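Phenolpthiocerol synthesis type-I polyketide synthase ppsA (Mycobacterium bovis, PDB 7AKC) is a polyketide synthase subunit whose acyltransferase domain, the part in this structure, probably selects and transfers the extender unit in phthiocerol and phenolphthiocerol lipid synthesis. Local coordinates at residues I109-G114 with L172-S177; S243-D248 with W260-R265; A151-D156 with T195-R200; P158-L163 with T181-P186. All coordinates share one frame; numbering follows the deposited sequence.

Contact 1 of 4, residues I109-G114 with L172-S177; sequences IGHSMG and LGIYNS
The imidazole of His111 meets the side chain of Ile174, and the two cross at about a right angle. Both ends of the isoleucine take part: His111 NE2 lies 3.6 Å from Ile174 CG2 and equally 3.6 Å from Ile174 CD1, while His111 CE1 is 3.7 Å from Ile174 CD1. The ring thus has its NE2 corner set against two methyl groups, an apolar contact in a buried place. A second residue is looser: Asn176 OD1 sits at the ring edge, near its plane, but its 4.2 Å from His111 NE2 is long and makes no hydrogen bond.

The chi1 of His111 (170°, CG opposite the backbone N) carries the ring across to strand 171-177. The imidazole is further placed by a weak hydrogen bond between ND1 and Gly29 N and by an edge-to-face meeting with Phe270. Its backbone carbonyl takes part in the turn that follows: Gly114 N donates to His111 O at 2.8 Å. At the turn, Ser112 adopts phi 53° and psi -129°, a strained conformation consistent with the nucleophile elbow (GxSxG) of acyltransferases. The hydrogen bond between Ser112 OG and His214 NE2 fits the serine-histidine pair expected in this family.

Strand 107-110 runs between 240-242 and 23-27 in the parallel sheet. Strand 171-177 is an outermost strand of the antiparallel sheet, beside 180-184. The contact joins the turn after strand 107-110 to this edge strand, with helix 270-278 touching both segments through Ile109 and Tyr175.

Contact 2 of 4, residues S243-D248 with W260-R265; sequences STTYAD and WATNMR
The loop that leaves strand 240-242, at the edge of the parallel sheet, packs on helix 257-265 chiefly through Thr245, which meets Thr262 and Asn263. Its polar branch carries the one direct hydrogen bond: Asn263 ND2 donates to Thr245 OG1 at 2.8 Å, with an N-H...O angle of 163°. The hydroxyl oxygen lies only 9° out of the amide plane of Asn263.

With OG1 beside the backbone N (chi1 -64°), the methyl branch of Thr245 points to the helix, where its CG2 is 3.7 Å from Thr262 CG2. That same CG2 stands over the centre of the Tyr246 ring, 3.6 Å above its plane. Tyr246 CE1 in turn comes to 4.0 Å from Thr262 CG2, which leaves the two methyls and the tyrosine ring packed together.

The loop is shaped by an ST turn, in which Thr245 N donates to Ser243 OG at 3.0 Å. Ser243 OG, Thr244 N and Thr245 OG1 all bond to the carboxylate of Glu115, so this acidic side chain of helix 115-121 holds three successive residues of the loop. Beside it, Thr244 OG1 is bonded to Gly110 O of the probable nucleophile elbow and accepts from a water at 2.7 Å, which Asn263 ND2 reaches weakly as a second partner.

At the outer end, Tyr246 OH bonds to His259 ND1, and Thr262 OG1 to Glu258 O. A further water lies in the plane of the tyrosine ring, bonded to Tyr246 OH at 2.9 Å and only weakly to Thr262 OG1.

Contact 3 of 4, residues A151-D156 with T195-R200; sequences ALLELD and TRVRAR
Val197 faces two leucines with a single methyl group: its CG2 lies 4.2 Å from Leu153 CD2 and 4.3 Å from Leu155 CD1. Both approaches are ordinary apolar contacts with no polar bond among them, and all three residues are buried. The leucines support one another too, as Leu153 CD1 is 4.1 Å from Leu155 CD1, so the valine meets a continuous hydrocarbon surface. The CB of Leu153 does not point straight at the helix, yet its CD2 bends round to it; those of Leu155 and Val197 point across directly. Between the two leucines stands Glu154, the centre of an inverse gamma turn, in which Leu155 N makes a weak bond to Leu153 O.

Away from this spot the packing is looser. The other methyl of the valine, CG1, comes no nearer than 4.5 Å to Leu155 CD1. On the helix, Thr195, Arg196, Arg198 and Ala199 are exposed; Arg196 forms a salt bridge with Glu192, and Arg198 NH2 bonds to Ala204 O. Arg200 extends toward Leu155, but its NH2 stays 4.5 Å from Leu155 CD2, and it also touches a crystal neighbour, so its pose is less telling.

The contact lays the last turns of helix 187-199 on strand 148-153 and the chain just beyond it. Strand 148-153 is an inner strand of the antiparallel sheet, between 180-184 and 204-207. The order of that sheet and its two helices match the ferredoxin-like small subdomain of acyltransferases. Helix 157-164 completes the layer, its Leu163 against Val197, while Ala204 of the edge strand touches both Leu153 and Val197.

Contact 4 of 4, residues P158-L163 with T181-P186; sequences PTTEAL and TVIAGP
Thr160 brings its whole side chain down on Thr181 and Ile183. The apolar part of the contact centres on its methyl: Thr160 CG2 is only 3.4 Å from Ile183 CG2, tighter than usual van der Waals contact for two carbons, and 3.7 Å from Thr181 CG2. Ile183 and Thr160 cross obliquely. The isoleucine has CG1 in the crowded position between its backbone N and carbonyl carbon (chi1 57°), which leaves CG2 beside the backbone N as the branch that meets the helix.

The polar atoms come close without bonding to each other. The two threonines reach toward one another tip to tip, with Thr160 OG1 3.4 Å from Thr181 CB and 3.7 Å from Thr181 OG1, and no hydrogen bond is formed between them. Each hydroxyl has its partner elsewhere: Thr160 OG1 bonds to Asp156 O, one helical turn back, and Thr181 OG1 to Leu155 O. Both buried hydroxyls are therefore satisfied by main-chain carbonyls of the segment that leads into helix 157-164. A third kind of interaction is the helix's own backbone pattern, in which Ala162 N donates to Pro158 O at 3.0 Å and Leu163 N to Thr159 O at 2.9 Å.

Ile164 at the end of helix 157-164, with Phe167 and Val170 beyond it, binds a sodium ion about 8 Å from the side chain of Ile183. Strand 180-184 lies between 171-177 and 148-153, and helix 157-164 packs across its face. Helix 187-199 lies alongside helix 157-164, with Ile190 and Leu193 on Ile183 and Leu193 on Leu163 as well.

In the fold
From the N terminus, residues 109-114 open contact 1, then 151-156 open contact 3 and 158-163 open contact 4. Residues 172-177 close contact 1, so its loop crosses those of contacts 3 and 4. Contact 4 closes next, at 181-186, and lies nested inside the loop that contact 3 completes at 195-200. Contacts 3 and 4 share the antiparallel sheet and the two helices on it, while contact 1 joins an edge strand of that sheet to the turn that follows strand 107-110 of the parallel sheet. Contact 2 follows in series and ties the loop after strand 240-242 to helix 257-265, touching contact 1 at the end of strand 107-110.

Contact 1 of 4, residues I109-G114 with L172-S177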
loop_
_atom_site.group_PDB
_atom_site.type_symbol
_atom_site.label_atom_id
_atom_site.label_comp_id
_atom_site.label_asym_id
_atom_site.label_seq_id
_atom_site.Cartn_x
_atom_site.Cartn_y
_atom_site.Cartn_z
ATOM N N ILE A 109 -2.848 4.403 -8.023
ATOM C CA ILE A 109 -1.804 4.302 -7.017
ATOM C C ILE A 109 -2.200 3.160 -6.121
ATOM O O ILE A 109 -3.308 3.120 -5.614
ATOM C CB ILE A 109 -1.629 5.614 -6.218
ATOM C CG1 ILE A 109 -1.147 6.763 -7.149
ATOM C CG2 ILE A 109 -0.664 5.397 -5.075
ATOM C CD1 ILE A 109 -1.065 8.146 -6.495
ATOM N N GLY A 110 -1.308 2.211 -5.968
ATOM C CA GLY A 110 -1.532 1.062 -5.098
ATOM C C GLY A 110 -0.642 1.215 -3.880
ATOM O O GLY A 110 0.554 1.460 -4.012
ATOM N N HIS A 111 -1.219 1.035 -2.695
ATOM C CA HIS A 111 -0.588 1.124 -1.383
ATOM C C HIS A 111 -0.302 -0.302 -0.901
ATOM O O HIS A 111 -1.214 -1.139 -0.840
ATOM C CB HIS A 111 -1.569 1.833 -0.452
ATOM C CG HIS A 111 -1.243 1.826 1.002
ATOM N ND1 HIS A 111 -1.549 0.721 1.807
ATOM C CD2 HIS A 111 -0.797 2.830 1.793
ATOM C CE1 HIS A 111 -1.216 1.078 3.043
ATOM N NE2 HIS A 111 -0.743 2.331 3.078
ATOM N N SER A 112 0.975 -0.596 -0.580
ATOM C CA SER A 112 1.385 -1.889 -0.073
ATOM C C SER A 112 0.908 -3.050 -1.006
ATOM O O SER A 112 1.064 -2.955 -2.222
ATOM C CB SER A 112 0.939 -2.031 1.397
ATOM O OG SER A 112 1.268 -3.297 1.963
ATOM N N MET A 113 0.259 -4.075 -0.471
ATOM C CA MET A 113 -0.267 -5.188 -1.255
ATOM C C MET A 113 -1.285 -4.750 -2.337
ATOM O O MET A 113 -1.516 -5.483 -3.291
ATOM C CB MET A 113 -0.844 -6.258 -0.320
ATOM C CG MET A 113 0.075 -6.628 0.838
ATOM S SD MET A 113 1.473 -7.662 0.342
ATOM C CE MET A 113 2.818 -6.377 0.181
ATOM N N GLY A 114 -1.805 -3.529 -2.232
ATOM C CA GLY A 114 -2.745 -2.949 -3.181
ATOM C C GLY A 114 -2.155 -2.622 -4.542
ATOM O O GLY A 114 -2.902 -2.363 -5.490
ATOM N N LEU A 172 10.958 1.247 8.925
ATOM C CA LEU A 172 9.909 2.154 8.518
ATOM C C LEU A 172 9.191 1.399 7.388
ATOM O O LEU A 172 9.820 0.977 6.413
ATOM C CB LEU A 172 10.545 3.453 8.015
ATOM C CG LEU A 172 9.575 4.586 7.756
ATOM C CD1 LEU A 172 10.282 5.972 7.835
ATOM C CD2 LEU A 172 8.934 4.463 6.398
ATOM N N GLY A 173 7.928 1.116 7.612
ATOM C CA GLY A 173 7.117 0.332 6.689
ATOM C C GLY A 173 6.327 1.175 5.696
ATOM O O GLY A 173 6.197 0.772 4.534
ATOM N N ILE A 174 5.679 2.261 6.160
ATOM C CA ILE A 174 4.843 3.084 5.243
ATOM C C ILE A 174 4.982 4.552 5.548
ATOM O O ILE A 174 4.933 4.965 6.714
ATOM C CB ILE A 174 3.330 2.705 5.325
ATOM C CG1 ILE A 174 3.092 1.189 5.196
ATOM C CG2 ILE A 174 2.442 3.501 4.299
ATOM C CD1 ILE A 174 1.559 0.770 5.414
ATOM N N TYR A 175 5.211 5.361 4.456
ATOM C CA TYR A 175 5.237 6.810 4.594
ATOM C C TYR A 175 3.782 7.245 4.370
ATOM O O TYR A 175 3.348 7.337 3.210
ATOM C CB TYR A 175 6.158 7.489 3.555
ATOM C CG TYR A 175 7.619 7.144 3.674
ATOM C CD1 TYR A 175 8.151 6.041 3.013
ATOM C CD2 TYR A 175 8.495 7.973 4.373
ATOM C CE1 TYR A 175 9.515 5.766 3.056
ATOM C CE2 TYR A 175 9.859 7.707 4.418
ATOM C CZ TYR A 175 10.367 6.616 3.745
ATOM O OH TYR A 175 11.697 6.339 3.833
ATOM N N ASN A 176 2.996 7.374 5.432
ATOM C CA ASN A 176 1.580 7.742 5.291
ATOM C C ASN A 176 1.377 9.152 4.829
ATOM O O ASN A 176 0.685 9.417 3.863
ATOM C CB ASN A 176 0.808 7.500 6.599
ATOM C CG ASN A 176 0.006 6.256 6.560
ATOM O OD1 ASN A 176 0.299 5.335 5.815
ATOM N ND2 ASN A 176 -1.016 6.174 7.394
ATOM N N SER A 177 1.966 10.080 5.583
ATOM C CA SER A 177 1.837 11.497 5.352
ATOM C C SER A 177 2.970 12.149 6.181
ATOM O O SER A 177 3.737 11.451 6.870
ATOM C CB SER A 177 0.439 11.954 5.784
ATOM O OG SER A 177 0.306 11.882 7.201
#

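Contact 2 of 4, residues S243-D248 with W260-R265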
loop_
_atom_site.group_PDB
_atom_site.type_symbol
_atom_site.label_atom_id
_atom_site.label_comp_id
_atom_site.label_asym_id
_atom_site.label_seq_id
_atom_site.Cartn_x
_atom_site.Cartn_y
_atom_site.Cartn_z
ATOM N N SER A 243 4.058 3.915 -8.907
ATOM C CA SER A 243 4.368 2.851 -7.944
ATOM C C SER A 243 4.738 3.458 -6.595
ATOM O O SER A 243 5.360 4.510 -6.530
ATOM C CB SER A 243 5.558 2.045 -8.450
ATOM O OG SER A 243 5.918 1.007 -7.555
ATOM N N THR A 244 4.407 2.762 -5.521
ATOM C CA THR A 244 4.822 3.144 -4.179
ATOM C C THR A 244 6.020 2.272 -3.727
ATOM O O THR A 244 6.470 2.369 -2.564
ATOM C CB THR A 244 3.640 2.978 -3.207
ATOM O OG1 THR A 244 3.143 1.614 -3.224
ATOM C CG2 THR A 244 2.499 4.009 -3.480
ATOM N N THR A 245 6.565 1.448 -4.609
ATOM C CA THR A 245 7.652 0.551 -4.291
ATOM C C THR A 245 9.022 1.197 -4.106
ATOM O O THR A 245 9.793 0.775 -3.203
ATOM C CB THR A 245 7.718 -0.551 -5.353
ATOM O OG1 THR A 245 6.504 -1.319 -5.266
ATOM C CG2 THR A 245 8.935 -1.473 -5.173
ATOM N N TYR A 246 9.318 2.179 -4.957
ATOM C CA TYR A 246 10.663 2.791 -4.981
ATOM C C TYR A 246 10.678 4.238 -4.487
ATOM O O TYR A 246 9.730 4.982 -4.721
ATOM C CB TYR A 246 11.215 2.738 -6.407
ATOM C CG TYR A 246 11.112 1.391 -7.069
ATOM C CD1 TYR A 246 12.077 0.423 -6.852
ATOM C CD2 TYR A 246 10.059 1.085 -7.911
ATOM C CE1 TYR A 246 11.995 -0.818 -7.452
ATOM C CE2 TYR A 246 9.960 -0.154 -8.514
ATOM C CZ TYR A 246 10.932 -1.109 -8.285
ATOM O OH TYR A 246 10.852 -2.334 -8.874
ATOM N N ALA A 247 11.779 4.606 -3.835
ATOM C CA ALA A 247 11.945 5.993 -3.392
ATOM C C ALA A 247 12.045 6.919 -4.611
ATOM O O ALA A 247 11.640 8.068 -4.528
ATOM C CB ALA A 247 13.214 6.142 -2.538
ATOM N N ASP A 248 12.623 6.418 -5.704
ATOM C CA ASP A 248 12.738 7.211 -6.952
ATOM C C ASP A 248 11.497 6.924 -7.779
ATOM O O ASP A 248 11.369 5.811 -8.263
ATOM C CB ASP A 248 14.044 6.915 -7.694
ATOM C CG ASP A 248 14.241 7.687 -8.992
ATOM O OD1 ASP A 248 13.462 8.615 -9.259
ATOM O OD2 ASP A 248 15.184 7.352 -9.721
ATOM N N TRP A 260 7.558 -7.567 -7.685
ATOM C CA TRP A 260 6.717 -8.029 -6.559
ATOM C C TRP A 260 7.519 -8.496 -5.346
ATOM O O TRP A 260 7.132 -8.190 -4.206
ATOM C CB TRP A 260 5.684 -9.078 -7.034
ATOM C CG TRP A 260 4.824 -8.527 -8.140
ATOM C CD1 TRP A 260 4.793 -8.938 -9.445
ATOM C CD2 TRP A 260 3.987 -7.360 -8.066
ATOM N NE1 TRP A 260 3.970 -8.112 -10.184
ATOM C CE2 TRP A 260 3.465 -7.132 -9.360
ATOM C CE3 TRP A 260 3.674 -6.451 -7.040
ATOM C CZ2 TRP A 260 2.654 -6.036 -9.648
ATOM C CZ3 TRP A 260 2.830 -5.400 -7.321
ATOM C CH2 TRP A 260 2.347 -5.188 -8.616
ATOM N N ALA A 261 8.698 -9.114 -5.573
ATOM C CA ALA A 261 9.608 -9.492 -4.470
ATOM C C ALA A 261 10.139 -8.230 -3.771
ATOM O O ALA A 261 10.238 -8.188 -2.540
ATOM C CB ALA A 261 10.780 -10.307 -5.013
ATOM N N THR A 262 10.437 -7.181 -4.554
ATOM C CA THR A 262 10.941 -5.932 -3.994
ATOM C C THR A 262 9.860 -5.171 -3.254
ATOM O O THR A 262 10.098 -4.641 -2.165
ATOM C CB THR A 262 11.573 -5.094 -5.111
ATOM O OG1 THR A 262 12.738 -5.761 -5.593
ATOM C CG2 THR A 262 11.917 -3.671 -4.664
ATOM N N ASN A 263 8.661 -5.111 -3.854
ATOM C CA ASN A 263 7.506 -4.392 -3.313
ATOM C C ASN A 263 7.097 -4.877 -1.917
ATOM O O ASN A 263 6.758 -4.062 -1.046
ATOM C CB ASN A 263 6.326 -4.450 -4.305
ATOM C CG ASN A 263 5.012 -4.072 -3.698
ATOM O OD1 ASN A 263 4.288 -4.937 -3.172
ATOM N ND2 ASN A 263 4.730 -2.777 -3.662
ATOM N N MET A 264 7.163 -6.186 -1.710
ATOM C CA MET A 264 6.754 -6.769 -0.402
ATOM C C MET A 264 7.753 -6.416 0.715
ATOM O O MET A 264 7.332 -6.424 1.864
ATOM C CB MET A 264 6.599 -8.291 -0.521
ATOM C CG MET A 264 7.895 -9.047 -0.571
ATOM S SD MET A 264 7.636 -10.786 -0.953
ATOM C CE MET A 264 6.326 -11.184 0.196
ATOM N N ARG A 265 9.005 -6.109 0.385
ATOM C CA ARG A 265 10.045 -5.816 1.411
ATOM C C ARG A 265 10.226 -4.308 1.579
ATOM O O ARG A 265 10.337 -3.857 2.718
ATOM C CB ARG A 265 11.380 -6.436 0.991
ATOM C CG ARG A 265 12.590 -5.993 1.794
ATOM C CD ARG A 265 12.431 -6.304 3.263
ATOM N NE ARG A 265 13.563 -5.813 4.025
ATOM C CZ ARG A 265 13.631 -4.619 4.594
ATOM N NH1 ARG A 265 12.621 -3.774 4.503
ATOM N NH2 ARG A 265 14.715 -4.280 5.261
HETATM O O HOH W 1 3.936 -0.568 -1.787
HETATM O O HOH W 2 13.062 -4.214 -8.615
#

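Contact 3 of 4, residues A151-D156 with T195-R200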
loop_
_atom_site.group_PDB
_atom_site.type_symbol
_atom_site.label_atom_id
_atom_site.label_comp_id
_atom_site.label_asym_id
_atom_site.label_seq_id
_atom_site.Cartn_x
_atom_site.Cartn_y
_atom_site.Cartn_z
ATOM N N ALA A 151 2.745 -0.440 13.496
ATOM C CA ALA A 151 2.227 0.604 14.396
ATOM C C ALA A 151 2.200 1.904 13.626
ATOM O O ALA A 151 3.168 2.226 12.941
ATOM C CB ALA A 151 3.080 0.752 15.647
ATOM N N LEU A 152 1.109 2.650 13.780
ATOM C CA LEU A 152 0.935 3.968 13.197
ATOM C C LEU A 152 1.448 4.941 14.234
ATOM O O LEU A 152 0.904 5.006 15.356
ATOM C CB LEU A 152 -0.551 4.228 12.936
ATOM C CG LEU A 152 -0.872 5.643 12.411
ATOM C CD1 LEU A 152 -0.125 5.948 11.080
ATOM C CD2 LEU A 152 -2.403 5.848 12.282
ATOM N N LEU A 153 2.497 5.690 13.900
ATOM C CA LEU A 153 3.089 6.641 14.830
ATOM C C LEU A 153 2.807 8.070 14.381
ATOM O O LEU A 153 2.922 8.384 13.174
ATOM C CB LEU A 153 4.621 6.443 14.849
ATOM C CG LEU A 153 5.120 5.002 15.027
ATOM C CD1 LEU A 153 6.620 4.967 15.082
ATOM C CD2 LEU A 153 4.506 4.337 16.262
ATOM N N GLU A 154 2.494 8.963 15.330
ATOM C CA GLU A 154 2.293 10.365 15.003
ATOM C C GLU A 154 3.672 11.052 15.130
ATOM O O GLU A 154 3.921 11.915 16.001
ATOM C CB GLU A 154 1.182 11.012 15.869
ATOM C CG GLU A 154 -0.147 10.261 15.847
ATOM C CD GLU A 154 -0.835 10.011 14.515
ATOM O OE1 GLU A 154 -0.717 10.876 13.613
ATOM O OE2 GLU A 154 -1.505 8.957 14.378
ATOM N N LEU A 155 4.578 10.622 14.261
ATOM C CA LEU A 155 5.943 11.134 14.124
ATOM C C LEU A 155 6.247 11.262 12.649
ATOM O O LEU A 155 5.787 10.433 11.834
ATOM C CB LEU A 155 6.965 10.104 14.691
ATOM C CG LEU A 155 6.824 9.704 16.150
ATOM C CD1 LEU A 155 7.830 8.616 16.484
ATOM C CD2 LEU A 155 6.936 10.917 17.120
ATOM N N ASP A 156 7.107 12.258 12.320
ATOM C CA ASP A 156 7.546 12.377 10.956
ATOM C C ASP A 156 8.569 11.247 10.619
ATOM O O ASP A 156 8.963 10.491 11.517
ATOM C CB ASP A 156 8.038 13.785 10.680
ATOM C CG ASP A 156 9.281 14.257 11.425
ATOM O OD1 ASP A 156 10.078 13.404 11.855
ATOM O OD2 ASP A 156 9.489 15.483 11.497
ATOM N N THR A 195 5.026 1.714 23.414
ATOM C CA THR A 195 5.221 2.150 24.787
ATOM C C THR A 195 6.242 3.296 24.845
ATOM O O THR A 195 6.008 4.287 25.548
ATOM C CB THR A 195 5.705 0.980 25.654
ATOM O OG1 THR A 195 4.685 -0.026 25.660
ATOM C CG2 THR A 195 5.984 1.426 27.149
ATOM N N ARG A 196 7.378 3.166 24.109
ATOM C CA ARG A 196 8.390 4.222 24.136
ATOM C C ARG A 196 7.830 5.523 23.543
ATOM O O ARG A 196 8.070 6.607 24.076
ATOM C CB ARG A 196 9.636 3.777 23.332
ATOM C CG ARG A 196 10.432 2.645 24.015
ATOM C CD ARG A 196 11.734 2.371 23.269
ATOM N NE ARG A 196 12.576 1.397 23.960
ATOM C CZ ARG A 196 13.880 1.235 23.733
ATOM N NH1 ARG A 196 14.508 2.000 22.845
ATOM N NH2 ARG A 196 14.578 0.345 24.432
ATOM N N VAL A 197 7.032 5.410 22.462
ATOM C CA VAL A 197 6.485 6.607 21.802
ATOM C C VAL A 197 5.513 7.279 22.791
ATOM O O VAL A 197 5.657 8.459 23.055
ATOM C CB VAL A 197 5.804 6.265 20.475
ATOM C CG1 VAL A 197 5.057 7.479 19.891
ATOM C CG2 VAL A 197 6.836 5.748 19.468
ATOM N N ARG A 198 4.650 6.500 23.433
ATOM C CA ARG A 198 3.721 7.044 24.439
ATOM C C ARG A 198 4.417 7.676 25.632
ATOM O O ARG A 198 3.908 8.654 26.227
ATOM C CB ARG A 198 2.749 5.948 24.869
ATOM C CG ARG A 198 1.731 5.668 23.790
ATOM C CD ARG A 198 0.858 4.501 24.168
ATOM N NE ARG A 198 -0.037 4.159 23.074
ATOM C CZ ARG A 198 -0.758 3.042 23.005
ATOM N NH1 ARG A 198 -0.751 2.174 24.013
ATOM N NH2 ARG A 198 -1.519 2.802 21.946
ATOM N N ALA A 199 5.548 7.091 26.047
ATOM C CA ALA A 199 6.317 7.605 27.184
ATOM C C ALA A 199 6.944 8.963 26.892
ATOM O O ALA A 199 7.265 9.695 27.840
ATOM C CB ALA A 199 7.398 6.617 27.596
ATOM N N ARG A 200 7.105 9.298 25.610
ATOM C CA ARG A 200 7.602 10.587 25.132
ATOM C C ARG A 200 6.475 11.596 24.969
ATOM O O ARG A 200 6.721 12.641 24.380
ATOM C CB ARG A 200 8.297 10.396 23.775
ATOM C CG ARG A 200 9.599 9.657 23.977
ATOM C CD ARG A 200 10.192 9.059 22.741
ATOM N NE ARG A 200 10.203 9.958 21.586
ATOM C CZ ARG A 200 10.842 9.684 20.446
ATOM N NH1 ARG A 200 11.588 8.590 20.339
ATOM N NH2 ARG A 200 10.817 10.551 19.437
#

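Contact 4 of 4, residues P158-L163 with T181-P186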
loop_
_atom_site.group_PDB
_atom_site.type_symbol
_atom_site.label_atom_id
_atom_site.label_comp_id
_atom_site.label_asym_id
_atom_site.label_seq_id
_atom_site.Cartn_x
_atom_site.Cartn_y
_atom_site.Cartn_z
ATOM N N PRO A 158 11.847 11.248 9.676
ATOM C CA PRO A 158 13.212 11.276 10.243
ATOM C C PRO A 158 13.187 10.940 11.745
ATOM O O PRO A 158 14.030 10.179 12.226
ATOM C CB PRO A 158 13.675 12.710 9.992
ATOM C CG PRO A 158 12.898 13.138 8.755
ATOM C CD PRO A 158 11.517 12.515 8.996
ATOM N N THR A 159 12.146 11.398 12.463
ATOM C CA THR A 159 12.044 11.083 13.901
ATOM C C THR A 159 11.764 9.566 14.078
ATOM O O THR A 159 12.310 8.897 14.966
ATOM C CB THR A 159 10.888 11.865 14.521
ATOM O OG1 THR A 159 11.078 13.276 14.318
ATOM C CG2 THR A 159 10.769 11.581 16.005
ATOM N N THR A 160 10.940 9.003 13.184
ATOM C CA THR A 160 10.678 7.565 13.211
ATOM C C THR A 160 11.980 6.787 12.971
ATOM O O THR A 160 12.296 5.873 13.727
ATOM C CB THR A 160 9.655 7.182 12.160
ATOM O OG1 THR A 160 8.422 7.825 12.491
ATOM C CG2 THR A 160 9.431 5.652 12.143
ATOM N N GLU A 161 12.757 7.168 11.921
ATOM C CA GLU A 161 14.003 6.439 11.630
ATOM C C GLU A 161 14.934 6.485 12.849
ATOM O O GLU A 161 15.540 5.482 13.186
ATOM C CB GLU A 161 14.725 6.979 10.402
ATOM C CG GLU A 161 13.934 6.798 9.121
ATOM C CD GLU A 161 14.033 5.408 8.505
ATOM O OE1 GLU A 161 14.301 4.425 9.228
ATOM O OE2 GLU A 161 13.807 5.306 7.283
ATOM N N ALA A 162 14.962 7.607 13.533
ATOM C CA ALA A 162 15.815 7.784 14.697
ATOM C C ALA A 162 15.320 6.868 15.828
ATOM O O ALA A 162 16.128 6.227 16.474
ATOM C CB ALA A 162 15.800 9.238 15.135
ATOM N N LEU A 163 14.001 6.818 16.058
ATOM C CA LEU A 163 13.444 5.943 17.090
ATOM C C LEU A 163 13.805 4.445 16.876
ATOM O O LEU A 163 14.081 3.726 17.870
ATOM C CB LEU A 163 11.910 6.091 17.017
ATOM C CG LEU A 163 11.093 5.028 17.814
ATOM C CD1 LEU A 163 11.274 5.254 19.345
ATOM C CD2 LEU A 163 9.652 5.043 17.372
ATOM N N THR A 181 3.687 7.981 10.343
ATOM C CA THR A 181 4.570 6.990 9.751
ATOM C C THR A 181 4.277 5.631 10.357
ATOM O O THR A 181 4.050 5.548 11.562
ATOM C CB THR A 181 6.038 7.419 10.091
ATOM O OG1 THR A 181 6.242 8.771 9.649
ATOM C CG2 THR A 181 7.075 6.535 9.387
ATOM N N VAL A 182 4.239 4.578 9.540
ATOM C CA VAL A 182 3.988 3.230 10.041
ATOM C C VAL A 182 5.300 2.472 10.135
ATOM O O VAL A 182 6.093 2.510 9.179
ATOM C CB VAL A 182 3.011 2.495 9.096
ATOM C CG1 VAL A 182 2.791 1.050 9.551
ATOM C CG2 VAL A 182 1.694 3.257 9.002
ATOM N N ILE A 183 5.554 1.814 11.266
ATOM C CA ILE A 183 6.721 0.945 11.445
ATOM C C ILE A 183 6.250 -0.545 11.387
ATOM O O ILE A 183 5.091 -0.827 11.646
ATOM C CB ILE A 183 7.459 1.206 12.734
ATOM C CG1 ILE A 183 6.524 1.042 13.964
ATOM C CG2 ILE A 183 8.041 2.649 12.677
ATOM C CD1 ILE A 183 7.291 1.109 15.285
ATOM N N ALA A 184 7.160 -1.459 11.083
ATOM C CA ALA A 184 6.819 -2.858 10.938
ATOM C C ALA A 184 7.972 -3.714 11.442
ATOM O O ALA A 184 9.132 -3.392 11.214
ATOM C CB ALA A 184 6.518 -3.178 9.466
ATOM N N GLY A 185 7.621 -4.829 12.063
ATOM C CA GLY A 185 8.606 -5.741 12.614
ATOM C C GLY A 185 7.959 -6.736 13.565
ATOM O O GLY A 185 6.731 -6.845 13.639
ATOM N N PRO A 186 8.780 -7.487 14.322
ATOM C CA PRO A 186 8.215 -8.470 15.259
ATOM C C PRO A 186 7.168 -7.851 16.209
ATOM O O PRO A 186 7.431 -6.749 16.747
ATOM C CB PRO A 186 9.451 -9.011 16.003
ATOM C CG PRO A 186 10.584 -8.804 15.019
ATOM C CD PRO A 186 10.256 -7.461 14.362
#